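Local coordinates for putative Semialdehyde dehydrogenase (Oryza sativa, PDB 2CVO), which probably catalyses the NADPH-dependent reduction of N-acetyl-L-glutamyl 5-phosphate to the 5-semialdehyde, a step of arginine biosynthesis in the chloroplast, at residues E22-V28 with Q48-M54; A31-A37 with F64-H70; E104-G108 with R139-L143; I159-V165 with N346-M350. All coordinates share one frame; numbering follows the deposited sequence.

Overall arrangement
From the N terminus, strand 24-29 opens the nucleotide-binding domain, and contact 1 closes the first loop by pairing it with strand 49-55 across the intervening helix 34-43. Contact 2 crosses contact 1 along the chain: residues 31-37 lie inside the first loop, while 64-70 lie beyond it, and the two contacts meet where Met54 packs on Phe64. Contact 3 follows in series, joining the end of helix 101-107 to the start of helix 141-144. Contact 4 spans the longest loop, 180 residues, and brings helix 336-351 back against residues 159-165. It touches contact 1 through Leu347 on Phe49 and contact 3 through Leu164, whereas contacts 2 and 3 do not touch.

Contact 1. Residues E22-V28 with Q48-M54; sequences EEVRIAV and QFRIKVM
With CG anti to the backbone N (chi1 177°), Glu23 runs out extended to meet Lys52, whose chain bends at chi2 and chi4 and comes from the opposite direction. Lys52 NZ donates to Glu23 OE2 at 2.7 Å, from above the carboxylate plane, while Glu23 OE1 makes a longer ion pair with Arg50 NE (3.9 Å), near the guanidinium plane. One carboxylate serving both Lys52 and Arg50 suits this partly exposed side, especially as Arg25 NH1 lies 3.8 Å from Lys52 NZ. Were Glu23 an alanine, Lys52 would probably lose its carboxylate beside the like charge of Arg25, and Arg50 would have one acid fewer. The other face is apolar: Val24 CB meets Phe49 CD1 at 3.9 Å, and Ile26 and Phe49 also reach Leu347. Ile26 O accepts from Lys52 N (2.8 Å) and weakly from Val53 N (3.3 Å), where a beta bulge shifts the register. Parallel strands 24-29 and 49-55, joined through helix 34-43, form the beta-alpha-beta unit of a Rossmann-type nucleotide-binding domain.

Contact 2. Residues A31-A37 with F64-H70; sequences ASGYTGA and FGSVFPH
Ala37 CB sits over the centre of the Phe68 ring, 3.7 Å from its centroid and 10° off the normal, a CH-pi contact that a methyl makes without pushing the helix away. The phenylalanine CG lies beside its own backbone N, opposite the carbonyl carbon (chi1 -74°), which brings the ring under Ala37. Phe68 CZ comes within 3.3 Å of Gly33 O, and Phe68 CE2 within 3.4 Å of Ser32 O. Tyr34 CD1 meets Phe68 CE1 at 3.9 Å, ring edge to ring edge. Phe64 lies alongside, its CE1 3.2 Å from Ala31 O, near the ring plane. Replacing Phe68 by an alanine is likely to open a gap under Ala37 and remove one neighbour of the Tyr34 ring. Further out, Gly33 is the N-cap of helix 34-43, in a glycine-rich turn consistent with the dinucleotide-binding loop of Rossmann-type domains. Tyr34 OH bonds to Glu216 and Thr215 of a neighbouring subunit. No hydrogen bond crosses the contact; the Phe64 C-H edge, slightly positive, faces the Ala31 carbonyl oxygen, probably a mild attraction.

Contact 3. Residues E104-G108 with R139-L143; sequences EIIKG and RAPEL
The backbones come nearest at Lys107 and Ala140, their CA atoms 6.5 Å apart. Here helix 101-107 is ending, at Gly108, while loop residues 139-140 lead into a short, weakly bonded helix near Pro141. On the inner side Leu143 CD2 wedges against Ile106 CG2 and Lys107 CA, each at 3.8 Å, the leucine and isoleucine side chains crossing at about a right angle. Both also touch Phe122 and Leu164 of strand 164-166, so branched apolar residues suit this seam between two helices and the parallel sheet of the NAD-binding domain. On the surface side Lys107 leaves its helix with CG opposite its own N (chi1 -169°) and bends at chi3, which carries its end over Ala140 to Arg139 O. Lys107 CE and NZ are each 3.0 Å from that oxygen. The small methyl of Ala140 leaves room for the lysine chain, Ala140 CB lying 4.2 Å from Lys107 CE. Lys107 NZ stands 5.3 Å from Glu142 OE2, so any attraction is through space and probably modest.

Contact 4. Residues I159-V165 with N346-M350; sequences IRNARLV and NLNLM
Met350 fits closely between the end of helix 152-161 and the start of strand 164-166. Its chain, bent at chi3 (80°), turns the methyl inward, so that Met350 CE lies 3.6 Å from Val165 CG2 and equally near Ala162 O; Val165 and Met350 run alongside each other, pointing opposite ways. Nearer the backbone, Met350 CG rests 3.4 Å from Ile159 O. A flexible, unbranched thioether suits a position lined by the carbonyls of Ile159, Ala162 and Arg163 and by Val165. Ile159 fills the next place, its CG2 packed at 3.8 Å on Leu349 CD2, crossing it at about a right angle. Asn346, though polar, is buried beside Ile159, but its amide is held by Thr152 and Gly150. Helix 336-351 thus returns from the C-terminal part of the chain to pack against the parallel Rossmann-type sheet, where Met350 also touches Val116. The outer side is open to solvent and more polar. There the exposed Arg160 lays one guanidinium face over Leu349 CD1, with NH1 3.2 Å from that methyl. A water donates to Leu349 O at 2.9 Å; its approach to Arg160 NH1 is too short to be trusted.

Contact 1. Residues E22-V28 with Q48-M54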
loop_
_atom_site.group_PDB
_atom_site.type_symbol
_atom_site.label_atom_id
_atom_site.label_comp_id
_atom_site.label_asym_id
_atom_site.label_seq_id
_atom_site.Cartn_x
_atom_site.Cartn_y
_atom_site.Cartn_z
ATOM N N GLU A 22 -39.591 -6.543 -17.267
ATOM C CA GLU A 22 -38.826 -6.653 -18.507
ATOM C C GLU A 22 -37.342 -6.937 -18.322
ATOM O O GLU A 22 -36.535 -6.024 -18.145
ATOM C CB GLU A 22 -39.005 -5.389 -19.353
ATOM C CG GLU A 22 -39.914 -5.586 -20.554
ATOM C CD GLU A 22 -39.366 -6.613 -21.529
ATOM O OE1 GLU A 22 -39.147 -7.774 -21.116
ATOM O OE2 GLU A 22 -39.153 -6.259 -22.709
ATOM N N GLU A 23 -36.990 -8.216 -18.387
ATOM C CA GLU A 23 -35.605 -8.636 -18.234
ATOM C C GLU A 23 -34.868 -8.608 -19.570
ATOM O O GLU A 23 -35.419 -8.983 -20.604
ATOM C CB GLU A 23 -35.543 -10.045 -17.630
ATOM C CG GLU A 23 -34.129 -10.607 -17.495
ATOM C CD GLU A 23 -34.065 -11.859 -16.632
ATOM O OE1 GLU A 23 -34.351 -11.763 -15.419
ATOM O OE2 GLU A 23 -33.725 -12.937 -17.166
ATOM N N VAL A 24 -33.619 -8.149 -19.533
ATOM C CA VAL A 24 -32.775 -8.072 -20.718
ATOM C C VAL A 24 -31.683 -9.131 -20.592
ATOM O O VAL A 24 -30.882 -9.091 -19.661
ATOM C CB VAL A 24 -32.112 -6.681 -20.839
ATOM C CG1 VAL A 24 -31.254 -6.619 -22.091
ATOM C CG2 VAL A 24 -33.177 -5.598 -20.864
ATOM N N ARG A 25 -31.656 -10.078 -21.524
ATOM C CA ARG A 25 -30.667 -11.153 -21.494
ATOM C C ARG A 25 -29.313 -10.671 -22.003
ATOM O O ARG A 25 -29.176 -10.278 -23.162
ATOM C CB ARG A 25 -31.171 -12.341 -22.320
ATOM C CG ARG A 25 -32.558 -12.833 -21.885
ATOM C CD ARG A 25 -33.041 -14.025 -22.711
ATOM N NE ARG A 25 -32.349 -15.267 -22.367
ATOM C CZ ARG A 25 -32.574 -15.976 -21.262
ATOM N NH1 ARG A 25 -33.481 -15.574 -20.380
ATOM N NH2 ARG A 25 -31.886 -17.090 -21.037
ATOM N N ILE A 26 -28.314 -10.718 -21.125
ATOM C CA ILE A 26 -26.967 -10.252 -21.444
ATOM C C ILE A 26 -25.924 -11.334 -21.701
ATOM O O ILE A 26 -25.894 -12.369 -21.034
ATOM C CB ILE A 26 -26.400 -9.364 -20.303
ATOM C CG1 ILE A 26 -27.344 -8.190 -20.020
ATOM C CG2 ILE A 26 -24.990 -8.888 -20.662
ATOM C CD1 ILE A 26 -27.583 -7.285 -21.200
ATOM N N ALA A 27 -25.054 -11.066 -22.665
ATOM C CA ALA A 27 -23.967 -11.972 -22.993
ATOM C C ALA A 27 -22.678 -11.190 -22.761
ATOM O O ALA A 27 -22.590 -10.018 -23.122
ATOM C CB ALA A 27 -24.060 -12.412 -24.447
ATOM N N VAL A 28 -21.693 -11.834 -22.143
ATOM C CA VAL A 28 -20.410 -11.198 -21.879
ATOM C C VAL A 28 -19.303 -12.052 -22.479
ATOM O O VAL A 28 -19.026 -13.153 -21.995
ATOM C CB VAL A 28 -20.158 -11.042 -20.360
ATOM C CG1 VAL A 28 -18.903 -10.204 -20.123
ATOM C CG2 VAL A 28 -21.363 -10.406 -19.693
ATOM N N GLN A 48 -32.748 -5.039 -14.311
ATOM C CA GLN A 48 -33.205 -5.611 -15.576
ATOM C C GLN A 48 -32.140 -6.440 -16.280
ATOM O O GLN A 48 -32.422 -7.546 -16.739
ATOM C CB GLN A 48 -33.711 -4.519 -16.532
ATOM C CG GLN A 48 -35.091 -3.966 -16.180
ATOM C CD GLN A 48 -35.034 -2.733 -15.299
ATOM O OE1 GLN A 48 -36.029 -2.355 -14.678
ATOM N NE2 GLN A 48 -33.873 -2.087 -15.253
ATOM N N PHE A 49 -30.924 -5.910 -16.374
ATOM C CA PHE A 49 -29.834 -6.625 -17.034
ATOM C C PHE A 49 -29.493 -7.894 -16.261
ATOM O O PHE A 49 -29.225 -7.845 -15.061
ATOM C CB PHE A 49 -28.588 -5.735 -17.136
ATOM C CG PHE A 49 -28.739 -4.565 -18.077
ATOM C CD1 PHE A 49 -29.965 -4.274 -18.676
ATOM C CD2 PHE A 49 -27.647 -3.748 -18.362
ATOM C CE1 PHE A 49 -30.102 -3.189 -19.543
ATOM C CE2 PHE A 49 -27.771 -2.660 -19.227
ATOM C CZ PHE A 49 -29.001 -2.380 -19.818
ATOM N N ARG A 50 -29.504 -9.028 -16.952
ATOM C CA ARG A 50 -29.202 -10.314 -16.330
ATOM C C ARG A 50 -28.299 -11.142 -17.230
ATOM O O ARG A 50 -28.666 -11.469 -18.354
ATOM C CB ARG A 50 -30.501 -11.078 -16.041
ATOM C CG ARG A 50 -30.864 -11.159 -14.559
ATOM C CD ARG A 50 -30.299 -12.422 -13.910
ATOM N NE ARG A 50 -31.116 -13.597 -14.214
ATOM C CZ ARG A 50 -30.766 -14.853 -13.946
ATOM N NH1 ARG A 50 -29.602 -15.119 -13.365
ATOM N NH2 ARG A 50 -31.585 -15.850 -14.258
ATOM N N ILE A 51 -27.113 -11.474 -16.729
ATOM C CA ILE A 51 -26.150 -12.260 -17.488
ATOM C C ILE A 51 -26.646 -13.679 -17.740
ATOM O O ILE A 51 -27.029 -14.389 -16.814
ATOM C CB ILE A 51 -24.794 -12.334 -16.753
ATOM C CG1 ILE A 51 -24.214 -10.925 -16.595
ATOM C CG2 ILE A 51 -23.829 -13.225 -17.528
ATOM C CD1 ILE A 51 -22.940 -10.869 -15.778
ATOM N N LYS A 52 -26.631 -14.087 -19.005
ATOM C CA LYS A 52 -27.070 -15.423 -19.381
ATOM C C LYS A 52 -25.959 -16.212 -20.062
ATOM O O LYS A 52 -26.000 -17.442 -20.104
ATOM C CB LYS A 52 -28.293 -15.343 -20.299
ATOM C CG LYS A 52 -29.589 -15.017 -19.574
ATOM C CD LYS A 52 -29.888 -16.059 -18.498
ATOM C CE LYS A 52 -31.284 -15.884 -17.920
ATOM N NZ LYS A 52 -31.488 -14.511 -17.385
ATOM N N VAL A 53 -24.962 -15.504 -20.588
ATOM C CA VAL A 53 -23.844 -16.159 -21.262
ATOM C C VAL A 53 -22.519 -15.452 -20.993
ATOM O O VAL A 53 -22.427 -14.231 -21.090
ATOM C CB VAL A 53 -24.061 -16.201 -22.798
ATOM C CG1 VAL A 53 -22.971 -17.025 -23.454
ATOM C CG2 VAL A 53 -25.430 -16.775 -23.120
ATOM N N MET A 54 -21.492 -16.223 -20.649
ATOM C CA MET A 54 -20.166 -15.665 -20.395
ATOM C C MET A 54 -19.139 -16.571 -21.058
ATOM O O MET A 54 -19.236 -17.795 -20.961
ATOM C CB MET A 54 -19.879 -15.571 -18.892
ATOM C CG MET A 54 -20.826 -14.677 -18.115
ATOM S SD MET A 54 -20.228 -14.320 -16.438
ATOM C CE MET A 54 -20.699 -15.813 -15.583
#

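Contact 2. Residues A31-A37 with F64-H70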
loop_
_atom_site.group_PDB
_atom_site.type_symbol
_atom_site.label_atom_id
_atom_site.label_comp_id
_atom_site.label_asym_id
_atom_site.label_seq_id
_atom_site.Cartn_x
_atom_site.Cartn_y
_atom_site.Cartn_z
ATOM N N ALA A 31 -14.913 -12.694 -20.373
ATOM C CA ALA A 31 -15.204 -12.295 -19.001
ATOM C C ALA A 31 -14.197 -12.724 -17.934
ATOM O O ALA A 31 -14.405 -12.448 -16.755
ATOM C CB ALA A 31 -16.586 -12.803 -18.620
ATOM N N SER A 32 -13.109 -13.379 -18.326
ATOM C CA SER A 32 -12.135 -13.839 -17.338
ATOM C C SER A 32 -11.203 -12.768 -16.772
ATOM O O SER A 32 -10.453 -13.035 -15.834
ATOM C CB SER A 32 -11.305 -14.991 -17.913
ATOM O OG SER A 32 -10.570 -14.575 -19.046
ATOM N N GLY A 33 -11.251 -11.560 -17.325
ATOM C CA GLY A 33 -10.397 -10.490 -16.830
ATOM C C GLY A 33 -11.119 -9.582 -15.849
ATOM O O GLY A 33 -12.263 -9.851 -15.478
ATOM N N TYR A 34 -10.461 -8.506 -15.425
ATOM C CA TYR A 34 -11.067 -7.577 -14.481
ATOM C C TYR A 34 -12.287 -6.887 -15.074
ATOM O O TYR A 34 -13.253 -6.601 -14.366
ATOM C CB TYR A 34 -10.043 -6.535 -14.017
ATOM C CG TYR A 34 -8.952 -7.104 -13.128
ATOM C CD1 TYR A 34 -9.236 -8.107 -12.195
ATOM C CD2 TYR A 34 -7.646 -6.626 -13.203
ATOM C CE1 TYR A 34 -8.244 -8.621 -11.361
ATOM C CE2 TYR A 34 -6.643 -7.132 -12.374
ATOM C CZ TYR A 34 -6.949 -8.129 -11.458
ATOM O OH TYR A 34 -5.957 -8.636 -10.652
ATOM N N THR A 35 -12.243 -6.626 -16.376
ATOM C CA THR A 35 -13.367 -5.984 -17.055
ATOM C C THR A 35 -14.627 -6.805 -16.815
ATOM O O THR A 35 -15.646 -6.285 -16.371
ATOM C CB THR A 35 -13.122 -5.896 -18.571
ATOM O OG1 THR A 35 -11.977 -5.074 -18.822
ATOM C CG2 THR A 35 -14.330 -5.300 -19.272
ATOM N N GLY A 36 -14.535 -8.097 -17.109
ATOM C CA GLY A 36 -15.664 -8.988 -16.923
ATOM C C GLY A 36 -16.124 -9.029 -15.483
ATOM O O GLY A 36 -17.325 -9.007 -15.203
ATOM N N ALA A 37 -15.169 -9.094 -14.561
ATOM C CA ALA A 37 -15.508 -9.130 -13.148
ATOM C C ALA A 37 -16.317 -7.886 -12.798
ATOM O O ALA A 37 -17.325 -7.977 -12.100
ATOM C CB ALA A 37 -14.240 -9.200 -12.295
ATOM N N PHE A 64 -17.284 -19.401 -12.697
ATOM C CA PHE A 64 -16.823 -18.025 -12.534
ATOM C C PHE A 64 -16.376 -17.749 -11.107
ATOM O O PHE A 64 -15.434 -16.993 -10.883
ATOM C CB PHE A 64 -17.916 -17.028 -12.920
ATOM C CG PHE A 64 -17.383 -15.673 -13.288
ATOM C CD1 PHE A 64 -16.632 -15.504 -14.447
ATOM C CD2 PHE A 64 -17.605 -14.576 -12.470
ATOM C CE1 PHE A 64 -16.107 -14.264 -14.786
ATOM C CE2 PHE A 64 -17.084 -13.328 -12.799
ATOM C CZ PHE A 64 -16.334 -13.172 -13.961
ATOM N N GLY A 65 -17.062 -18.364 -10.150
ATOM C CA GLY A 65 -16.714 -18.181 -8.754
ATOM C C GLY A 65 -15.331 -18.723 -8.445
ATOM O O GLY A 65 -14.746 -18.384 -7.420
ATOM N N SER A 66 -14.811 -19.571 -9.328
ATOM C CA SER A 66 -13.482 -20.150 -9.153
ATOM C C SER A 66 -12.423 -19.214 -9.717
ATOM O O SER A 66 -11.283 -19.203 -9.258
ATOM C CB SER A 66 -13.381 -21.505 -9.860
ATOM O OG SER A 66 -14.252 -22.456 -9.272
ATOM N N VAL A 67 -12.802 -18.437 -10.724
ATOM C CA VAL A 67 -11.881 -17.489 -11.335
ATOM C C VAL A 67 -11.805 -16.246 -10.449
ATOM O O VAL A 67 -10.729 -15.685 -10.236
ATOM C CB VAL A 67 -12.355 -17.091 -12.754
ATOM C CG1 VAL A 67 -11.382 -16.099 -13.372
ATOM C CG2 VAL A 67 -12.470 -18.338 -13.633
ATOM N N PHE A 68 -12.961 -15.834 -9.933
ATOM C CA PHE A 68 -13.074 -14.674 -9.054
ATOM C C PHE A 68 -13.814 -15.069 -7.771
ATOM O O PHE A 68 -15.036 -14.988 -7.698
ATOM C CB PHE A 68 -13.821 -13.546 -9.768
ATOM C CG PHE A 68 -13.005 -12.858 -10.827
ATOM C CD1 PHE A 68 -11.947 -12.026 -10.472
ATOM C CD2 PHE A 68 -13.282 -13.052 -12.176
ATOM C CE1 PHE A 68 -11.175 -11.395 -11.450
ATOM C CE2 PHE A 68 -12.518 -12.427 -13.162
ATOM C CZ PHE A 68 -11.462 -11.597 -12.800
ATOM N N PRO A 69 -13.072 -15.503 -6.744
ATOM C CA PRO A 69 -13.649 -15.917 -5.463
ATOM C C PRO A 69 -14.569 -14.899 -4.783
ATOM O O PRO A 69 -15.432 -15.282 -3.992
ATOM C CB PRO A 69 -12.416 -16.239 -4.617
ATOM C CG PRO A 69 -11.446 -16.750 -5.631
ATOM C CD PRO A 69 -11.617 -15.744 -6.762
ATOM N N HIS A 70 -14.395 -13.614 -5.082
ATOM C CA HIS A 70 -15.239 -12.603 -4.453
ATOM C C HIS A 70 -16.674 -12.608 -4.985
ATOM O O HIS A 70 -17.551 -11.963 -4.412
ATOM C CB HIS A 70 -14.636 -11.201 -4.619
ATOM C CG HIS A 70 -14.814 -10.608 -5.986
ATOM N ND1 HIS A 70 -14.181 -11.103 -7.106
ATOM C CD2 HIS A 70 -15.530 -9.535 -6.403
ATOM C CE1 HIS A 70 -14.495 -10.360 -8.153
ATOM N NE2 HIS A 70 -15.312 -9.402 -7.753
#

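Contact 3. Residues E104-G108 with R139-L143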
loop_
_atom_site.group_PDB
_atom_site.type_symbol
_atom_site.label_atom_id
_atom_site.label_comp_id
_atom_site.label_asym_id
_atom_site.label_seq_id
_atom_site.Cartn_x
_atom_site.Cartn_y
_atom_site.Cartn_z
ATOM N N GLU A 104 -13.451 -9.605 -35.751
ATOM C CA GLU A 104 -14.013 -10.799 -36.373
ATOM C C GLU A 104 -15.343 -11.194 -35.732
ATOM O O GLU A 104 -16.393 -11.164 -36.376
ATOM C CB GLU A 104 -13.035 -11.968 -36.243
ATOM C CG GLU A 104 -13.639 -13.323 -36.600
ATOM C CD GLU A 104 -13.254 -14.417 -35.611
ATOM O OE1 GLU A 104 -13.580 -14.279 -34.411
ATOM O OE2 GLU A 104 -12.629 -15.415 -36.032
ATOM N N ILE A 105 -15.283 -11.569 -34.458
ATOM C CA ILE A 105 -16.460 -11.999 -33.712
ATOM C C ILE A 105 -17.655 -11.064 -33.834
ATOM O O ILE A 105 -18.778 -11.512 -34.075
ATOM C CB ILE A 105 -16.123 -12.192 -32.217
ATOM C CG1 ILE A 105 -15.134 -13.352 -32.069
ATOM C CG2 ILE A 105 -17.396 -12.443 -31.415
ATOM C CD1 ILE A 105 -14.787 -13.706 -30.641
ATOM N N ILE A 106 -17.423 -9.769 -33.656
ATOM C CA ILE A 106 -18.511 -8.809 -33.754
ATOM C C ILE A 106 -19.069 -8.779 -35.175
ATOM O O ILE A 106 -20.284 -8.750 -35.366
ATOM C CB ILE A 106 -18.051 -7.392 -33.344
ATOM C CG1 ILE A 106 -17.623 -7.399 -31.871
ATOM C CG2 ILE A 106 -19.177 -6.395 -33.560
ATOM C CD1 ILE A 106 -17.165 -6.059 -31.345
ATOM N N LYS A 107 -18.181 -8.806 -36.166
ATOM C CA LYS A 107 -18.592 -8.785 -37.570
ATOM C C LYS A 107 -19.541 -9.945 -37.876
ATOM O O LYS A 107 -20.447 -9.823 -38.705
ATOM C CB LYS A 107 -17.369 -8.888 -38.488
ATOM C CG LYS A 107 -17.673 -8.608 -39.958
ATOM C CD LYS A 107 -16.727 -9.354 -40.894
ATOM C CE LYS A 107 -15.268 -9.000 -40.649
ATOM N NZ LYS A 107 -14.345 -9.785 -41.522
ATOM N N GLY A 108 -19.327 -11.068 -37.196
ATOM C CA GLY A 108 -20.160 -12.237 -37.413
ATOM C C GLY A 108 -21.295 -12.432 -36.423
ATOM O O GLY A 108 -21.820 -13.535 -36.302
ATOM N N ARG A 139 -9.960 -5.442 -39.469
ATOM C CA ARG A 139 -10.658 -6.551 -40.115
ATOM C C ARG A 139 -12.157 -6.357 -40.300
ATOM O O ARG A 139 -12.857 -7.288 -40.699
ATOM C CB ARG A 139 -10.416 -7.835 -39.324
ATOM C CG ARG A 139 -8.949 -8.123 -39.069
ATOM C CD ARG A 139 -8.782 -9.329 -38.171
ATOM N NE ARG A 139 -7.389 -9.530 -37.782
ATOM C CZ ARG A 139 -6.982 -10.465 -36.930
ATOM N NH1 ARG A 139 -7.864 -11.289 -36.375
ATOM N NH2 ARG A 139 -5.695 -10.572 -36.625
ATOM N N ALA A 140 -12.647 -5.155 -40.007
ATOM C CA ALA A 140 -14.068 -4.848 -40.153
ATOM C C ALA A 140 -14.260 -3.369 -40.488
ATOM O O ALA A 140 -15.023 -2.663 -39.823
ATOM C CB ALA A 140 -14.816 -5.201 -38.867
ATOM N N PRO A 141 -13.577 -2.888 -41.542
ATOM C CA PRO A 141 -13.647 -1.492 -41.992
ATOM C C PRO A 141 -15.060 -0.987 -42.270
ATOM O O PRO A 141 -15.389 0.160 -41.958
ATOM C CB PRO A 141 -12.763 -1.490 -43.242
ATOM C CG PRO A 141 -12.904 -2.897 -43.760
ATOM C CD PRO A 141 -12.795 -3.700 -42.492
ATOM N N GLU A 142 -15.892 -1.841 -42.860
ATOM C CA GLU A 142 -17.270 -1.474 -43.171
ATOM C C GLU A 142 -18.052 -1.263 -41.886
ATOM O O GLU A 142 -18.784 -0.285 -41.740
ATOM C CB GLU A 142 -17.951 -2.570 -44.000
ATOM C CG GLU A 142 -17.111 -3.824 -44.234
ATOM C CD GLU A 142 -16.660 -4.503 -42.947
ATOM O OE1 GLU A 142 -17.510 -4.803 -42.081
ATOM O OE2 GLU A 142 -15.444 -4.744 -42.808
ATOM N N LEU A 143 -17.882 -2.192 -40.953
ATOM C CA LEU A 143 -18.573 -2.128 -39.675
ATOM C C LEU A 143 -18.124 -0.908 -38.883
ATOM O O LEU A 143 -18.931 -0.268 -38.211
ATOM C CB LEU A 143 -18.307 -3.405 -38.878
ATOM C CG LEU A 143 -19.168 -3.647 -37.641
ATOM C CD1 LEU A 143 -20.645 -3.597 -38.011
ATOM C CD2 LEU A 143 -18.810 -5.002 -37.050
#

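Contact 4. Residues I159-V165 with N346-M350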
loop_
_atom_site.group_PDB
_atom_site.type_symbol
_atom_site.label_atom_id
_atom_site.label_comp_id
_atom_site.label_asym_id
_atom_site.label_seq_id
_atom_site.Cartn_x
_atom_site.Cartn_y
_atom_site.Cartn_z
ATOM N N ILE A 159 -25.293 7.547 -29.673
ATOM C CA ILE A 159 -25.254 6.291 -28.932
ATOM C C ILE A 159 -26.624 5.648 -28.763
ATOM O O ILE A 159 -26.775 4.439 -28.920
ATOM C CB ILE A 159 -24.651 6.507 -27.524
ATOM C CG1 ILE A 159 -23.211 7.016 -27.649
ATOM C CG2 ILE A 159 -24.719 5.213 -26.718
ATOM C CD1 ILE A 159 -22.589 7.434 -26.333
ATOM N N ARG A 160 -27.614 6.468 -28.435
ATOM C CA ARG A 160 -28.975 6.001 -28.198
ATOM C C ARG A 160 -29.547 5.133 -29.320
ATOM O O ARG A 160 -30.223 4.134 -29.060
ATOM C CB ARG A 160 -29.893 7.204 -27.977
ATOM C CG ARG A 160 -31.231 6.871 -27.347
ATOM C CD ARG A 160 -32.200 8.033 -27.502
ATOM N NE ARG A 160 -31.700 9.269 -26.907
ATOM C CZ ARG A 160 -31.791 9.572 -25.616
ATOM N NH1 ARG A 160 -32.366 8.728 -24.771
ATOM N NH2 ARG A 160 -31.312 10.724 -25.170
ATOM N N ASN A 161 -29.268 5.509 -30.564
ATOM C CA ASN A 161 -29.787 4.783 -31.719
ATOM C C ASN A 161 -28.773 3.842 -32.350
ATOM O O ASN A 161 -29.065 3.191 -33.349
ATOM C CB ASN A 161 -30.265 5.782 -32.776
ATOM C CG ASN A 161 -31.235 6.802 -32.216
ATOM O OD1 ASN A 161 -32.317 6.451 -31.747
ATOM N ND2 ASN A 161 -30.846 8.071 -32.254
ATOM N N ALA A 162 -27.583 3.766 -31.767
ATOM C CA ALA A 162 -26.535 2.916 -32.308
ATOM C C ALA A 162 -26.729 1.436 -31.995
ATOM O O ALA A 162 -27.345 1.071 -30.995
ATOM C CB ALA A 162 -25.186 3.378 -31.793
ATOM N N ARG A 163 -26.212 0.590 -32.876
ATOM C CA ARG A 163 -26.285 -0.850 -32.690
ATOM C C ARG A 163 -24.942 -1.293 -32.118
ATOM O O ARG A 163 -24.882 -2.069 -31.166
ATOM C CB ARG A 163 -26.536 -1.558 -34.024
ATOM C CG ARG A 163 -26.299 -3.060 -33.952
ATOM C CD ARG A 163 -26.695 -3.768 -35.237
ATOM N NE ARG A 163 -26.243 -5.156 -35.242
ATOM C CZ ARG A 163 -25.001 -5.537 -35.520
ATOM N NH1 ARG A 163 -24.081 -4.633 -35.823
ATOM N NH2 ARG A 163 -24.677 -6.821 -35.488
ATOM N N LEU A 164 -23.867 -0.793 -32.720
ATOM C CA LEU A 164 -22.514 -1.109 -32.277
ATOM C C LEU A 164 -21.881 0.119 -31.633
ATOM O O LEU A 164 -21.718 1.162 -32.274
ATOM C CB LEU A 164 -21.659 -1.569 -33.460
ATOM C CG LEU A 164 -20.193 -1.842 -33.124
ATOM C CD1 LEU A 164 -20.104 -2.865 -31.996
ATOM C CD2 LEU A 164 -19.466 -2.329 -34.361
ATOM N N VAL A 165 -21.531 -0.003 -30.359
ATOM C CA VAL A 165 -20.918 1.101 -29.634
ATOM C C VAL A 165 -19.511 0.773 -29.175
ATOM O O VAL A 165 -19.282 -0.228 -28.493
ATOM C CB VAL A 165 -21.758 1.497 -28.408
ATOM C CG1 VAL A 165 -20.948 2.401 -27.490
ATOM C CG2 VAL A 165 -23.025 2.212 -28.868
ATOM N N ASN A 346 -24.022 3.133 -21.271
ATOM C CA ASN A 346 -24.379 3.161 -22.681
ATOM C C ASN A 346 -25.473 2.162 -23.039
ATOM O O ASN A 346 -26.383 2.488 -23.804
ATOM C CB ASN A 346 -23.135 2.927 -23.543
ATOM C CG ASN A 346 -22.175 4.095 -23.491
ATOM O OD1 ASN A 346 -22.594 5.254 -23.498
ATOM N ND2 ASN A 346 -20.881 3.801 -23.448
ATOM N N LEU A 347 -25.400 0.953 -22.487
ATOM C CA LEU A 347 -26.420 -0.048 -22.774
ATOM C C LEU A 347 -27.774 0.390 -22.220
ATOM O O LEU A 347 -28.808 0.115 -22.827
ATOM C CB LEU A 347 -26.043 -1.417 -22.194
ATOM C CG LEU A 347 -27.010 -2.540 -22.603
ATOM C CD1 LEU A 347 -27.107 -2.575 -24.119
ATOM C CD2 LEU A 347 -26.540 -3.899 -22.069
ATOM N N ASN A 348 -27.777 1.057 -21.069
ATOM C CA ASN A 348 -29.031 1.534 -20.495
ATOM C C ASN A 348 -29.682 2.470 -21.512
ATOM O O ASN A 348 -30.857 2.327 -21.857
ATOM C CB ASN A 348 -28.791 2.304 -19.192
ATOM C CG ASN A 348 -28.513 1.390 -18.012
ATOM O OD1 ASN A 348 -29.167 0.362 -17.843
ATOM N ND2 ASN A 348 -27.555 1.772 -17.177
ATOM N N LEU A 349 -28.893 3.426 -21.990
ATOM C CA LEU A 349 -29.357 4.401 -22.967
ATOM C C LEU A 349 -29.885 3.720 -24.232
ATOM O O LEU A 349 -30.941 4.083 -24.754
ATOM C CB LEU A 349 -28.210 5.349 -23.322
ATOM C CG LEU A 349 -28.482 6.420 -24.376
ATOM C CD1 LEU A 349 -29.605 7.335 -23.901
ATOM C CD2 LEU A 349 -27.201 7.218 -24.630
ATOM N N MET A 350 -29.144 2.731 -24.715
ATOM C CA MET A 350 -29.520 1.994 -25.916
ATOM C C MET A 350 -30.797 1.174 -25.729
ATOM O O MET A 350 -31.551 0.972 -26.682
ATOM C CB MET A 350 -28.372 1.071 -26.332
ATOM C CG MET A 350 -27.096 1.813 -26.715
ATOM S SD MET A 350 -25.619 0.794 -26.569
ATOM C CE MET A 350 -25.691 -0.159 -28.098
HETATM O O HOH W 1 -32.704 6.287 -24.122
#